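Local coordinates for extracellular solute-binding protein, family 5 (Chelativorans sp., PDB 6WM6) that binds EDTA and related aminopolycarboxylates in the periplasm and probably delivers them to an ABC transporter, at residues Pro229-Thr234 with Lys253-Thr258; Thr51-Arg56 with Gly270-Ile275. All blocks are in the same frame, centred on the assembly; numbering follows the deposited sequence.

Contact 1. Residues Pro229-Thr234 with Lys253-Thr258; sequences PGQLVT and KFRIIT
Gly230 O rests against Ile256 CG2, and Gly230 N is hydrogen-bonded to Asp57 OD1. Gln231 and Leu232 form a classic beta bulge against Asp228 of the neighbouring strand 222-228. Gln231 O takes two hydrogen bonds, from Ile256 N at 2.9 Å and Arg255 NH1 at 3.0 Å, both donors above the carbonyl plane. The Gln231 side chain bends at chi2 and runs alongside Arg255, so OE1 reaches the same NH1 at 2.9 Å. Gln231 O lies in the guanidinium plane on a fairly straight bond (159°); OE1 lies out of it on a bent one (135°). An alanine in place of Gln231 removes OE1, one of these two acceptors, and the guanidinium would probably be held less firmly. Arg255 NH2 has a second partner, Glu271. Strand 251-256 is an inner strand of a mixed sheet ordered 49-54, 251-256, 232-237, 222-228, and pairs antiparallel with 232-237. Leu232 lays CD1 over Arg255 CA. Val233 and Phe254 form a hydrogen-bonded pair. Their side chains share the opposite face, where both touch Val76 of helix 71-77. Thr234 OG1 and CG2 lie beside Lys253 CG and CE; Lys253 NZ salt-bridges Glu49.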
# COMPACT_ATOMS: atom_id res chain seq x y z
N PRO A 229 -10.69 -23.66 -0.48
CA PRO A 229 -10.24 -22.82 0.64
C PRO A 229 -8.88 -23.23 1.18
O PRO A 229 -8.60 -24.41 1.41
CB PRO A 229 -11.34 -23.03 1.69
CG PRO A 229 -12.55 -23.32 0.88
CD PRO A 229 -12.08 -24.12 -0.30
N GLY A 230 -8.03 -22.23 1.39
CA GLY A 230 -6.69 -22.45 1.88
C GLY A 230 -5.73 -23.03 0.88
O GLY A 230 -4.57 -23.28 1.23
N GLN A 231 -6.17 -23.25 -0.37
CA GLN A 231 -5.34 -23.94 -1.34
C GLN A 231 -5.20 -23.21 -2.66
O GLN A 231 -4.07 -22.96 -3.10
CB GLN A 231 -5.89 -25.35 -1.61
CG GLN A 231 -5.96 -26.24 -0.39
CD GLN A 231 -4.60 -26.56 0.19
OE1 GLN A 231 -3.64 -26.80 -0.54
NE2 GLN A 231 -4.51 -26.55 1.51
N LEU A 232 -6.30 -22.90 -3.34
CA LEU A 232 -6.20 -22.53 -4.75
C LEU A 232 -7.43 -21.79 -5.25
O LEU A 232 -8.56 -22.28 -5.09
CB LEU A 232 -6.03 -23.82 -5.58
CG LEU A 232 -5.74 -23.66 -7.07
CD1 LEU A 232 -4.35 -23.08 -7.28
CD2 LEU A 232 -5.89 -24.99 -7.79
N VAL A 233 -7.20 -20.64 -5.88
CA VAL A 233 -8.22 -19.94 -6.67
C VAL A 233 -7.93 -20.23 -8.13
O VAL A 233 -6.81 -20.00 -8.59
CB VAL A 233 -8.16 -18.42 -6.42
CG1 VAL A 233 -9.38 -17.75 -7.05
CG2 VAL A 233 -8.05 -18.08 -4.95
N THR A 234 -8.92 -20.73 -8.85
CA THR A 234 -8.79 -21.00 -10.28
C THR A 234 -9.68 -20.06 -11.06
O THR A 234 -10.91 -20.07 -10.87
CB THR A 234 -9.13 -22.46 -10.60
OG1 THR A 234 -8.22 -23.30 -9.89
CG2 THR A 234 -8.98 -22.71 -12.08
N LYS A 253 -4.27 -19.06 -12.05
CA LYS A 253 -4.45 -19.65 -10.74
C LYS A 253 -3.66 -18.88 -9.70
O LYS A 253 -2.54 -18.42 -9.98
CB LYS A 253 -4.00 -21.12 -10.74
CG LYS A 253 -4.91 -22.02 -11.55
CD LYS A 253 -4.34 -23.41 -11.75
CE LYS A 253 -5.38 -24.29 -12.42
NZ LYS A 253 -4.82 -25.63 -12.73
N PHE A 254 -4.23 -18.74 -8.51
CA PHE A 254 -3.54 -18.19 -7.35
C PHE A 254 -3.45 -19.29 -6.31
O PHE A 254 -4.48 -19.76 -5.81
CB PHE A 254 -4.27 -16.96 -6.83
CG PHE A 254 -4.27 -15.82 -7.81
CD1 PHE A 254 -3.15 -15.01 -7.93
CD2 PHE A 254 -5.37 -15.57 -8.59
CE1 PHE A 254 -3.13 -13.96 -8.83
CE2 PHE A 254 -5.36 -14.50 -9.50
CZ PHE A 254 -4.25 -13.71 -9.61
N ARG A 255 -2.23 -19.73 -6.03
CA ARG A 255 -1.97 -20.81 -5.10
C ARG A 255 -1.60 -20.22 -3.74
O ARG A 255 -0.69 -19.41 -3.65
CB ARG A 255 -0.82 -21.67 -5.62
CG ARG A 255 -0.39 -22.79 -4.68
CD ARG A 255 -1.30 -24.00 -4.75
NE ARG A 255 -0.69 -25.13 -4.05
CZ ARG A 255 -1.06 -25.56 -2.84
NH1 ARG A 255 -2.05 -24.98 -2.19
NH2 ARG A 255 -0.42 -26.59 -2.30
N ILE A 256 -2.32 -20.64 -2.71
CA ILE A 256 -2.11 -20.11 -1.37
C ILE A 256 -0.94 -20.83 -0.71
O ILE A 256 -1.00 -22.05 -0.51
CB ILE A 256 -3.41 -20.23 -0.55
CG1 ILE A 256 -4.48 -19.33 -1.19
CG2 ILE A 256 -3.17 -19.85 0.91
CD1 ILE A 256 -5.89 -19.81 -0.99
N ILE A 257 0.11 -20.08 -0.38
CA ILE A 257 1.29 -20.58 0.33
C ILE A 257 1.54 -19.58 1.46
O ILE A 257 2.18 -18.53 1.25
CB ILE A 257 2.52 -20.69 -0.58
CG1 ILE A 257 2.22 -21.59 -1.78
CG2 ILE A 257 3.73 -21.22 0.19
CD1 ILE A 257 3.35 -21.69 -2.78
N THR A 258 1.04 -19.89 2.65
CA THR A 258 1.08 -18.93 3.75
C THR A 258 2.49 -18.73 4.30
O THR A 258 2.78 -17.67 4.86
CB THR A 258 0.13 -19.38 4.87
OG1 THR A 258 0.43 -20.73 5.23
CG2 THR A 258 -1.33 -19.27 4.41

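Contact 2. Residues Thr51-Arg56 with Gly270-Ile275; sequences TFAVTR and GEVDVI. With EDO (1,2-ethanediol), chain H; SO4 (sulfate ion), chain B.
The Phe52 ring meets Val274 CG1 obliquely, with CD2 and CE2 both near that methyl; CD2 to CG1 is 3.6 Å. At the ring edge, near its plane, lies C1 of a 1,2-ethanediol. Trp559 also touches the Phe52 side chain. The other flat group, the Arg56 guanidinium, has sulfate O2 at its edge, with a weak hydrogen bond from NH2. Both small molecules probably come from the crystallisation liquor. The ethanediol O1 accepts a bond from Thr55 N at 3.2 Å.

Asp273 grips the backbone of Thr51 at two points. Its OD2 uses the anti lone pair to accept from Thr51 N at 3.0 Å. Its own N donates to Thr51 O at 2.8 Å, in the carbonyl plane. Val274 N adds a weak bond to that same oxygen. The Asp273 CG is anti to the carbonyl carbon (chi1 -51°), which turns the carboxylate back to the strand. A water bridges OD2 and Thr51 OG1, and donates to the carboxylate. Further on, Ala53 N meets Val274 O at 2.9 Å, nearly along the C=O axis and almost straight (176°). Phe52 and Val274 thus form a single bridge.

Apolar groups fill in beside these bonds. Ala53 CB packs on Val272 CG1 at 4.0 Å and on Ile275 CG2 at 3.9 Å. Thr51 CG2 also touches Val272 CG1, the two side chains crossing at about a right angle.

Helix 263-268 ends in a Schellman motif at Gly270, and the chain turns from there to strand 274-275. Val272 packs back on Ala266 of that helix. Strand 274-275 pairs antiparallel with strand 524-537, and Val274 touches Leu534 and Tyr536. Strand 251-256 is the sheet neighbour of strand 49-54.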
# COMPACT_ATOMS: atom_id res chain seq x y z
N THR A 51 0.36 -19.95 -12.68
CA THR A 51 0.04 -20.02 -11.26
C THR A 51 0.90 -19.03 -10.49
O THR A 51 2.13 -19.05 -10.60
CB THR A 51 0.24 -21.43 -10.73
OG1 THR A 51 -0.64 -22.33 -11.42
CG2 THR A 51 -0.09 -21.50 -9.26
N PHE A 52 0.24 -18.18 -9.71
CA PHE A 52 0.85 -17.09 -8.94
C PHE A 52 0.63 -17.38 -7.46
O PHE A 52 -0.50 -17.56 -7.02
CB PHE A 52 0.15 -15.80 -9.37
CG PHE A 52 0.74 -14.50 -8.86
CD1 PHE A 52 0.78 -14.21 -7.51
CD2 PHE A 52 1.20 -13.55 -9.75
CE1 PHE A 52 1.31 -12.99 -7.06
CE2 PHE A 52 1.71 -12.34 -9.30
CZ PHE A 52 1.76 -12.07 -7.97
N ALA A 53 1.71 -17.42 -6.69
CA ALA A 53 1.62 -17.71 -5.27
C ALA A 53 1.16 -16.48 -4.50
O ALA A 53 1.65 -15.37 -4.75
CB ALA A 53 2.98 -18.14 -4.72
N VAL A 54 0.24 -16.68 -3.54
CA VAL A 54 -0.18 -15.62 -2.63
C VAL A 54 -0.04 -16.11 -1.20
O VAL A 54 -0.10 -17.32 -0.95
CB VAL A 54 -1.61 -15.12 -2.91
CG1 VAL A 54 -1.68 -14.57 -4.34
CG2 VAL A 54 -2.62 -16.21 -2.69
N THR A 55 0.15 -15.16 -0.28
CA THR A 55 0.60 -15.46 1.08
C THR A 55 -0.52 -15.52 2.11
O THR A 55 -0.25 -15.85 3.27
CB THR A 55 1.63 -14.41 1.54
OG1 THR A 55 1.03 -13.11 1.51
CG2 THR A 55 2.86 -14.41 0.63
N ARG A 56 -1.76 -15.21 1.74
CA ARG A 56 -2.89 -15.29 2.65
C ARG A 56 -4.00 -16.13 2.03
O ARG A 56 -4.17 -16.16 0.80
CB ARG A 56 -3.48 -13.90 2.96
CG ARG A 56 -2.51 -12.86 3.48
CD ARG A 56 -3.22 -11.50 3.53
NE ARG A 56 -2.37 -10.43 4.03
CZ ARG A 56 -2.28 -10.06 5.31
NH1 ARG A 56 -2.99 -10.69 6.24
NH2 ARG A 56 -1.48 -9.07 5.66
N GLY A 270 8.13 -26.11 -9.70
CA GLY A 270 7.08 -26.03 -10.68
C GLY A 270 5.68 -25.95 -10.14
O GLY A 270 4.73 -25.94 -10.93
N GLU A 271 5.51 -25.87 -8.81
CA GLU A 271 4.19 -25.79 -8.21
C GLU A 271 3.55 -24.43 -8.46
O GLU A 271 2.31 -24.32 -8.51
CB GLU A 271 4.32 -26.02 -6.71
CG GLU A 271 3.03 -25.99 -5.92
CD GLU A 271 3.23 -26.37 -4.46
OE1 GLU A 271 4.34 -26.84 -4.11
OE2 GLU A 271 2.29 -26.19 -3.66
N VAL A 272 4.37 -23.40 -8.59
CA VAL A 272 3.90 -22.07 -8.98
C VAL A 272 4.89 -21.56 -10.01
O VAL A 272 6.02 -22.05 -10.13
CB VAL A 272 3.81 -21.10 -7.79
CG1 VAL A 272 2.90 -21.63 -6.70
CG2 VAL A 272 5.19 -20.78 -7.24
N ASP A 273 4.44 -20.56 -10.78
CA ASP A 273 5.27 -19.93 -11.79
C ASP A 273 5.68 -18.50 -11.47
O ASP A 273 6.54 -17.95 -12.17
CB ASP A 273 4.51 -19.91 -13.13
CG ASP A 273 3.97 -21.26 -13.50
OD1 ASP A 273 4.77 -22.20 -13.61
OD2 ASP A 273 2.75 -21.39 -13.67
N VAL A 274 5.07 -17.89 -10.45
CA VAL A 274 5.32 -16.50 -10.08
C VAL A 274 5.19 -16.41 -8.56
O VAL A 274 4.24 -16.95 -7.98
CB VAL A 274 4.28 -15.53 -10.67
CG1 VAL A 274 4.67 -14.07 -10.37
CG2 VAL A 274 4.11 -15.76 -12.15
N ILE A 275 6.12 -15.70 -7.94
CA ILE A 275 6.04 -15.37 -6.52
C ILE A 275 6.33 -13.88 -6.37
O ILE A 275 7.06 -13.29 -7.18
CB ILE A 275 6.95 -16.23 -5.64
CG1 ILE A 275 8.43 -15.96 -5.92
CG2 ILE A 275 6.64 -17.72 -5.87
CD1 ILE A 275 9.37 -16.66 -4.96
C1 EDO H . 1.20 -11.97 -3.09
O1 EDO H . 0.93 -12.39 -1.74
C2 EDO H . 0.24 -10.85 -3.50
O2 EDO H . 0.84 -9.58 -3.23
S SO4 B . -0.89 -5.21 3.20
O1 SO4 B . -1.38 -5.26 1.82
O2 SO4 B . -0.61 -6.56 3.65
O3 SO4 B . 0.34 -4.39 3.26
O4 SO4 B . -1.92 -4.62 4.05
O HOH W 1 0.32 -23.21 -13.73

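In the fold
Contact 1 and contact 2 have centres about 8 Å apart and meet through strands 49-54 and 251-256, which run parallel in one sheet. Lys253 O lies 2.8 Å from Phe52 N, and Ile257 N lies 2.8 Å from Val54 O; both are probable hydrogen bonds. Phe254 CD1 packs on Phe52 CB at 3.7 Å. The salt bridge from Arg255 NH2 to Glu271 OE2 also ties the two together. Along the chain, contact 1 is nested inside the long loop that contact 2 closes. Through strand 274-275, contact 2 links this four-stranded sheet to the one containing strand 524-537. The sulfate at Arg56 is also hydrogen-bonded to Tyr460 OH and Ala71 N.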